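Local coordinates for protein beta subunit of photoactivated adenylyl cyclase (Beggiatoa sp. PS, PDB 5M2A) that probably makes cyclic AMP from ATP in response to blue light, joining a flavin-binding BLUF photosensor to a class III-type adenylyl cyclase domain, at residues 286-300 with 324-338. Residues are numbered along the deposited sequence; the frame is centred on the assembly and turned at random.
Sequences TRQLPYALAFTAGVK and IEVYTVNEAQKYYDT
Lys334 reaches across to 286-300 with an outstretched side chain, and its ammonium group is gripped on several sides: NZ donates to Thr286 O at 2.6 Å and to Leu289 O at 2.8 Å, the latter approached almost head-on to the carbonyl (C=O...NZ angle 163°), and also bonds Thr338 OG1 and a water shared with Thr286 OG1. Replacement by alanine is likely to leave Leu289 O and Thr286 O without the ammonium group that joins them, though Leu289 N still reaches Thr286 O. Backbone bonds from Lys334 N to Pro290 O and Ala292 N to Ala332 O flank a single bridge, Tyr291 with Gln333, while Phe295 and Tyr327 form an antiparallel hydrogen-bonded pair. Between them Thr328 uses both branches: OG1, anti to the backbone N (chi1 -173°), donates to Leu293 O at 2.7 Å, and CG2 sits over the centre of the Tyr291 ring, 3.6 Å from its centroid, in a CH-pi contact. Among the other rings, Phe295 lays one face over Tyr327 O, with Val329 CG1 at its edge, and Lys300 CD lies over a face of Tyr327, 3.9 Å from its centroid. Helix 215-235 packs against Leu293 and Phe295. Strand 293-296 runs parallel to 247-258 and antiparallel to 324-329, which carries the sheet of the nucleotide cyclase catalytic domain on to 309-315.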
loop_
_atom_site.group_PDB
_atom_site.type_symbol
_atom_site.label_atom_id
_atom_site.label_comp_id
_atom_site.label_asym_id
_atom_site.label_seq_id
_atom_site.Cartn_x
_atom_site.Cartn_y
_atom_site.Cartn_z
ATOM N N THR A 286 17.842 2.737 -19.675
ATOM C CA THR A 286 19.000 1.860 -19.494
ATOM C C THR A 286 19.007 0.694 -20.476
ATOM O O THR A 286 20.077 0.151 -20.756
ATOM C CB THR A 286 19.070 1.305 -18.071
ATOM O OG1 THR A 286 17.916 0.489 -17.799
ATOM C CG2 THR A 286 19.174 2.438 -17.048
ATOM N N ARG A 287 17.841 0.307 -21.006
ATOM C CA ARG A 287 17.791 -0.750 -22.020
ATOM C C ARG A 287 18.609 -0.398 -23.255
ATOM O O ARG A 287 19.084 -1.297 -23.962
ATOM C CB ARG A 287 16.346 -1.017 -22.439
ATOM C CG ARG A 287 15.628 -2.050 -21.607
ATOM C CD ARG A 287 15.428 -1.582 -20.188
ATOM N NE ARG A 287 14.667 -2.562 -19.429
ATOM C CZ ARG A 287 14.359 -2.433 -18.147
ATOM N NH1 ARG A 287 14.751 -1.357 -17.475
ATOM N NH2 ARG A 287 13.663 -3.380 -17.536
ATOM N N GLN A 288 18.753 0.892 -23.548
ATOM C CA GLN A 288 19.476 1.364 -24.720
ATOM C C GLN A 288 20.883 1.834 -24.389
ATOM O O GLN A 288 21.585 2.322 -25.280
ATOM C CB GLN A 288 18.708 2.511 -25.388
ATOM C CG GLN A 288 17.203 2.336 -25.405
ATOM C CD GLN A 288 16.484 3.598 -25.845
ATOM O OE1 GLN A 288 17.029 4.407 -26.601
ATOM N NE2 GLN A 288 15.257 3.777 -25.366
ATOM N N LEU A 289 21.312 1.695 -23.137
ATOM C CA LEU A 289 22.583 2.209 -22.673
ATOM C C LEU A 289 23.516 1.076 -22.260
ATOM O O LEU A 289 23.063 0.010 -21.827
ATOM C CB LEU A 289 22.388 3.148 -21.475
ATOM C CG LEU A 289 21.485 4.352 -21.706
ATOM C CD1 LEU A 289 21.254 5.079 -20.393
ATOM C CD2 LEU A 289 22.110 5.274 -22.734
ATOM N N PRO A 290 24.820 1.281 -22.364
ATOM C CA PRO A 290 25.766 0.266 -21.880
ATOM C C PRO A 290 25.981 0.348 -20.376
ATOM O O PRO A 290 27.008 -0.105 -19.863
ATOM C CB PRO A 290 27.049 0.590 -22.658
ATOM C CG PRO A 290 26.944 2.051 -22.952
ATOM C CD PRO A 290 25.488 2.351 -23.135
ATOM N N TYR A 291 25.000 0.912 -19.664
ATOM C CA TYR A 291 25.013 1.040 -18.216
ATOM C C TYR A 291 23.641 0.676 -17.671
ATOM O O TYR A 291 22.615 0.979 -18.284
ATOM C CB TYR A 291 25.345 2.477 -17.764
ATOM C CG TYR A 291 26.674 2.955 -18.277
ATOM C CD1 TYR A 291 26.795 3.504 -19.544
ATOM C CD2 TYR A 291 27.815 2.836 -17.497
ATOM C CE1 TYR A 291 28.011 3.926 -20.023
ATOM C CE2 TYR A 291 29.047 3.250 -17.974
ATOM C CZ TYR A 291 29.132 3.798 -19.233
ATOM O OH TYR A 291 30.340 4.219 -19.715
ATOM N N ALA A 292 23.635 0.065 -16.490
ATOM C CA ALA A 292 22.409 -0.401 -15.845
ATOM C C ALA A 292 21.800 0.623 -14.894
ATOM O O ALA A 292 20.768 0.338 -14.265
ATOM C CB ALA A 292 22.687 -1.701 -15.093
ATOM N N LEU A 293 22.423 1.791 -14.756
ATOM C CA LEU A 293 21.955 2.860 -13.884
ATOM C C LEU A 293 22.007 4.164 -14.663
ATOM O O LEU A 293 23.028 4.474 -15.275
ATOM C CB LEU A 293 22.830 2.967 -12.632
ATOM C CG LEU A 293 22.663 4.203 -11.754
ATOM C CD1 LEU A 293 21.269 4.205 -11.147
ATOM C CD2 LEU A 293 23.732 4.222 -10.671
ATOM N N ALA A 294 20.923 4.928 -14.641
ATOM C CA ALA A 294 20.919 6.237 -15.284
ATOM C C ALA A 294 20.267 7.254 -14.367
ATOM O O ALA A 294 19.262 6.952 -13.724
ATOM C CB ALA A 294 20.176 6.209 -16.625
ATOM N N PHE A 295 20.814 8.471 -14.324
ATOM C CA PHE A 295 20.247 9.462 -13.424
ATOM C C PHE A 295 20.474 10.868 -13.967
ATOM O O PHE A 295 21.203 11.087 -14.947
ATOM C CB PHE A 295 20.792 9.294 -11.991
ATOM C CG PHE A 295 22.290 9.249 -11.903
ATOM C CD1 PHE A 295 23.037 10.414 -12.000
ATOM C CD2 PHE A 295 22.947 8.038 -11.695
ATOM C CE1 PHE A 295 24.423 10.381 -11.916
ATOM C CE2 PHE A 295 24.338 8.000 -11.617
ATOM C CZ PHE A 295 25.069 9.162 -11.726
ATOM N N THR A 296 19.805 11.822 -13.328
ATOM C CA THR A 296 19.816 13.209 -13.773
ATOM C C THR A 296 20.999 13.975 -13.197
ATOM O O THR A 296 21.666 13.530 -12.261
ATOM C CB THR A 296 18.522 13.917 -13.370
ATOM O OG1 THR A 296 18.401 13.896 -11.942
ATOM C CG2 THR A 296 17.317 13.221 -13.983
ATOM N N ALA A 297 21.245 15.154 -13.781
ATOM C CA ALA A 297 22.251 16.058 -13.237
ATOM C C ALA A 297 21.967 16.408 -11.780
ATOM O O ALA A 297 22.897 16.556 -10.987
ATOM C CB ALA A 297 22.330 17.329 -14.083
ATOM N N GLY A 298 20.692 16.506 -11.402
ATOM C CA GLY A 298 20.369 16.840 -10.023
ATOM C C GLY A 298 20.791 15.761 -9.045
ATOM O O GLY A 298 21.201 16.050 -7.918
ATOM N N VAL A 299 20.680 14.497 -9.453
ATOM C CA VAL A 299 21.178 13.410 -8.615
ATOM C C VAL A 299 22.679 13.537 -8.454
ATOM O O VAL A 299 23.220 13.384 -7.354
ATOM C CB VAL A 299 20.792 12.048 -9.218
ATOM C CG1 VAL A 299 21.530 10.924 -8.478
ATOM C CG2 VAL A 299 19.281 11.852 -9.137
ATOM N N LYS A 300 23.372 13.840 -9.559
ATOM C CA LYS A 300 24.821 14.004 -9.520
ATOM C C LYS A 300 25.223 15.065 -8.507
ATOM O O LYS A 300 26.143 14.855 -7.708
ATOM C CB LYS A 300 25.335 14.362 -10.919
ATOM C CG LYS A 300 26.842 14.585 -11.028
ATOM C CD LYS A 300 27.227 14.882 -12.470
ATOM C CE LYS A 300 28.719 15.172 -12.613
ATOM N NZ LYS A 300 29.124 16.445 -11.959
ATOM N N ILE A 324 16.782 16.324 -21.154
ATOM C CA ILE A 324 17.519 16.373 -19.898
ATOM C C ILE A 324 18.844 15.640 -20.065
ATOM O O ILE A 324 18.932 14.620 -20.757
ATOM C CB ILE A 324 16.712 15.759 -18.737
ATOM C CG1 ILE A 324 16.318 14.322 -19.083
ATOM C CG2 ILE A 324 15.482 16.598 -18.427
ATOM C CD1 ILE A 324 16.045 13.468 -17.877
ATOM N N GLU A 325 19.878 16.167 -19.414
ATOM C CA GLU A 325 21.173 15.504 -19.387
ATOM C C GLU A 325 21.076 14.222 -18.576
ATOM O O GLU A 325 20.544 14.219 -17.462
ATOM C CB GLU A 325 22.232 16.423 -18.783
ATOM C CG GLU A 325 22.734 17.481 -19.737
ATOM C CD GLU A 325 23.336 16.876 -20.992
ATOM O OE1 GLU A 325 24.366 16.177 -20.888
ATOM O OE2 GLU A 325 22.771 17.088 -22.085
ATOM N N VAL A 326 21.590 13.129 -19.128
ATOM C CA VAL A 326 21.596 11.839 -18.444
ATOM C C VAL A 326 23.021 11.516 -18.034
ATOM O O VAL A 326 23.959 11.706 -18.816
ATOM C CB VAL A 326 21.020 10.723 -19.326
ATOM C CG1 VAL A 326 21.080 9.390 -18.579
ATOM C CG2 VAL A 326 19.600 11.069 -19.725
ATOM N N TYR A 327 23.182 11.034 -16.808
ATOM C CA TYR A 327 24.474 10.643 -16.280
ATOM C C TYR A 327 24.417 9.213 -15.770
ATOM O O TYR A 327 23.350 8.650 -15.539
ATOM C CB TYR A 327 24.917 11.556 -15.130
ATOM C CG TYR A 327 25.253 12.955 -15.551
ATOM C CD1 TYR A 327 24.273 13.943 -15.606
ATOM C CD2 TYR A 327 26.549 13.290 -15.903
ATOM C CE1 TYR A 327 24.589 15.234 -16.004
ATOM C CE2 TYR A 327 26.869 14.570 -16.299
ATOM C CZ TYR A 327 25.890 15.534 -16.344
ATOM O OH TYR A 327 26.227 16.807 -16.741
ATOM N N THR A 328 25.603 8.660 -15.563
ATOM C CA THR A 328 25.773 7.389 -14.893
ATOM C C THR A 328 27.103 7.434 -14.156
ATOM O O THR A 328 27.772 8.472 -14.112
ATOM C CB THR A 328 25.695 6.230 -15.894
ATOM O OG1 THR A 328 25.705 4.989 -15.180
ATOM C CG2 THR A 328 26.876 6.265 -16.851
ATOM N N VAL A 329 27.472 6.312 -13.545
ATOM C CA VAL A 329 28.800 6.153 -12.969
ATOM C C VAL A 329 29.495 4.994 -13.668
ATOM O O VAL A 329 28.850 4.063 -14.159
ATOM C CB VAL A 329 28.764 5.944 -11.434
ATOM C CG1 VAL A 329 28.191 7.202 -10.734
ATOM C CG2 VAL A 329 27.945 4.709 -11.054
ATOM N N ASN A 330 30.828 5.081 -13.742
ATOM C CA ASN A 330 31.608 4.040 -14.406
ATOM C C ASN A 330 31.311 2.662 -13.819
ATOM O O ASN A 330 31.256 1.662 -14.548
ATOM C CB ASN A 330 33.096 4.370 -14.292
ATOM C CG ASN A 330 33.975 3.396 -15.058
ATOM O OD1 ASN A 330 34.791 2.684 -14.472
ATOM N ND2 ASN A 330 33.814 3.365 -16.372
ATOM N N GLU A 331 31.110 2.591 -12.502
ATOM C CA GLU A 331 30.839 1.315 -11.843
ATOM C C GLU A 331 29.552 0.644 -12.333
ATOM O O GLU A 331 29.391 -0.567 -12.143
ATOM C CB GLU A 331 30.760 1.515 -10.321
ATOM C CG GLU A 331 32.067 1.938 -9.652
ATOM C CD GLU A 331 33.139 0.858 -9.700
ATOM O OE1 GLU A 331 32.801 -0.336 -9.567
ATOM O OE2 GLU A 331 34.328 1.202 -9.874
ATOM N N ALA A 332 28.637 1.387 -12.957
ATOM C CA ALA A 332 27.381 0.815 -13.430
ATOM C C ALA A 332 27.493 0.204 -14.825
ATOM O O ALA A 332 26.486 -0.258 -15.372
ATOM C CB ALA A 332 26.270 1.867 -13.424
ATOM N N GLN A 333 28.689 0.204 -15.410
ATOM C CA GLN A 333 28.869 -0.306 -16.762
ATOM C C GLN A 333 28.474 -1.773 -16.840
ATOM O O GLN A 333 28.762 -2.553 -15.927
ATOM C CB GLN A 333 30.327 -0.142 -17.196
ATOM C CG GLN A 333 30.591 -0.489 -18.648
ATOM C CD GLN A 333 32.077 -0.552 -18.970
ATOM O OE1 GLN A 333 32.792 -1.436 -18.486
ATOM N NE2 GLN A 333 32.548 0.388 -19.786
ATOM N N LYS A 334 27.814 -2.141 -17.941
ATOM C CA LYS A 334 27.383 -3.519 -18.168
ATOM C C LYS A 334 28.524 -4.342 -18.754
ATOM O O LYS A 334 29.159 -3.923 -19.727
ATOM C CB LYS A 334 26.189 -3.562 -19.125
ATOM C CG LYS A 334 24.872 -2.997 -18.559
ATOM C CD LYS A 334 23.839 -2.866 -19.677
ATOM C CE LYS A 334 22.496 -2.326 -19.187
ATOM N NZ LYS A 334 21.652 -1.887 -20.346
ATOM N N TYR A 335 28.793 -5.506 -18.159
ATOM C CA TYR A 335 29.793 -6.406 -18.728
ATOM C C TYR A 335 29.240 -7.212 -19.896
ATOM O O TYR A 335 29.967 -8.031 -20.468
ATOM C CB TYR A 335 30.347 -7.350 -17.651
ATOM C CG TYR A 335 29.395 -8.442 -17.202
ATOM C CD1 TYR A 335 28.383 -8.178 -16.285
ATOM C CD2 TYR A 335 29.521 -9.742 -17.678
ATOM C CE1 TYR A 335 27.514 -9.176 -15.867
ATOM C CE2 TYR A 335 28.659 -10.746 -17.266
ATOM C CZ TYR A 335 27.657 -10.457 -16.361
ATOM O OH TYR A 335 26.797 -11.452 -15.945
ATOM N N TYR A 336 27.983 -6.978 -20.261
ATOM C CA TYR A 336 27.273 -7.694 -21.305
ATOM C C TYR A 336 26.690 -6.687 -22.289
ATOM O O TYR A 336 26.613 -5.485 -22.018
ATOM C CB TYR A 336 26.153 -8.553 -20.701
ATOM C CG TYR A 336 25.206 -7.747 -19.824
ATOM C CD1 TYR A 336 24.110 -7.095 -20.370
ATOM C CD2 TYR A 336 25.424 -7.624 -18.458
ATOM C CE1 TYR A 336 23.254 -6.352 -19.584
ATOM C CE2 TYR A 336 24.564 -6.876 -17.657
ATOM C CZ TYR A 336 23.484 -6.247 -18.234
ATOM O OH TYR A 336 22.623 -5.508 -17.461
ATOM N N ASP A 337 26.261 -7.195 -23.439
ATOM C CA ASP A 337 25.481 -6.422 -24.395
ATOM C C ASP A 337 24.002 -6.697 -24.147
ATOM O O ASP A 337 23.582 -7.861 -24.132
ATOM C CB ASP A 337 25.856 -6.777 -25.832
ATOM C CG ASP A 337 25.032 -6.019 -26.846
ATOM O OD1 ASP A 337 25.403 -4.871 -27.172
ATOM O OD2 ASP A 337 24.009 -6.563 -27.313
ATOM N N THR A 338 23.215 -5.629 -23.973
ATOM C CA THR A 338 21.832 -5.797 -23.529
ATOM C C THR A 338 20.997 -6.568 -24.546
ATOM O O THR A 338 20.228 -7.462 -24.175
ATOM C CB THR A 338 21.198 -4.439 -23.231
ATOM O OG1 THR A 338 21.976 -3.766 -22.236
ATOM C CG2 THR A 338 19.786 -4.617 -22.679
HETATM O O HOH W 1 19.222 -2.131 -18.479
HETATM O O HOH W 2 29.045 -1.789 -21.206
HETATM O O HOH W 3 19.478 15.885 -15.784
#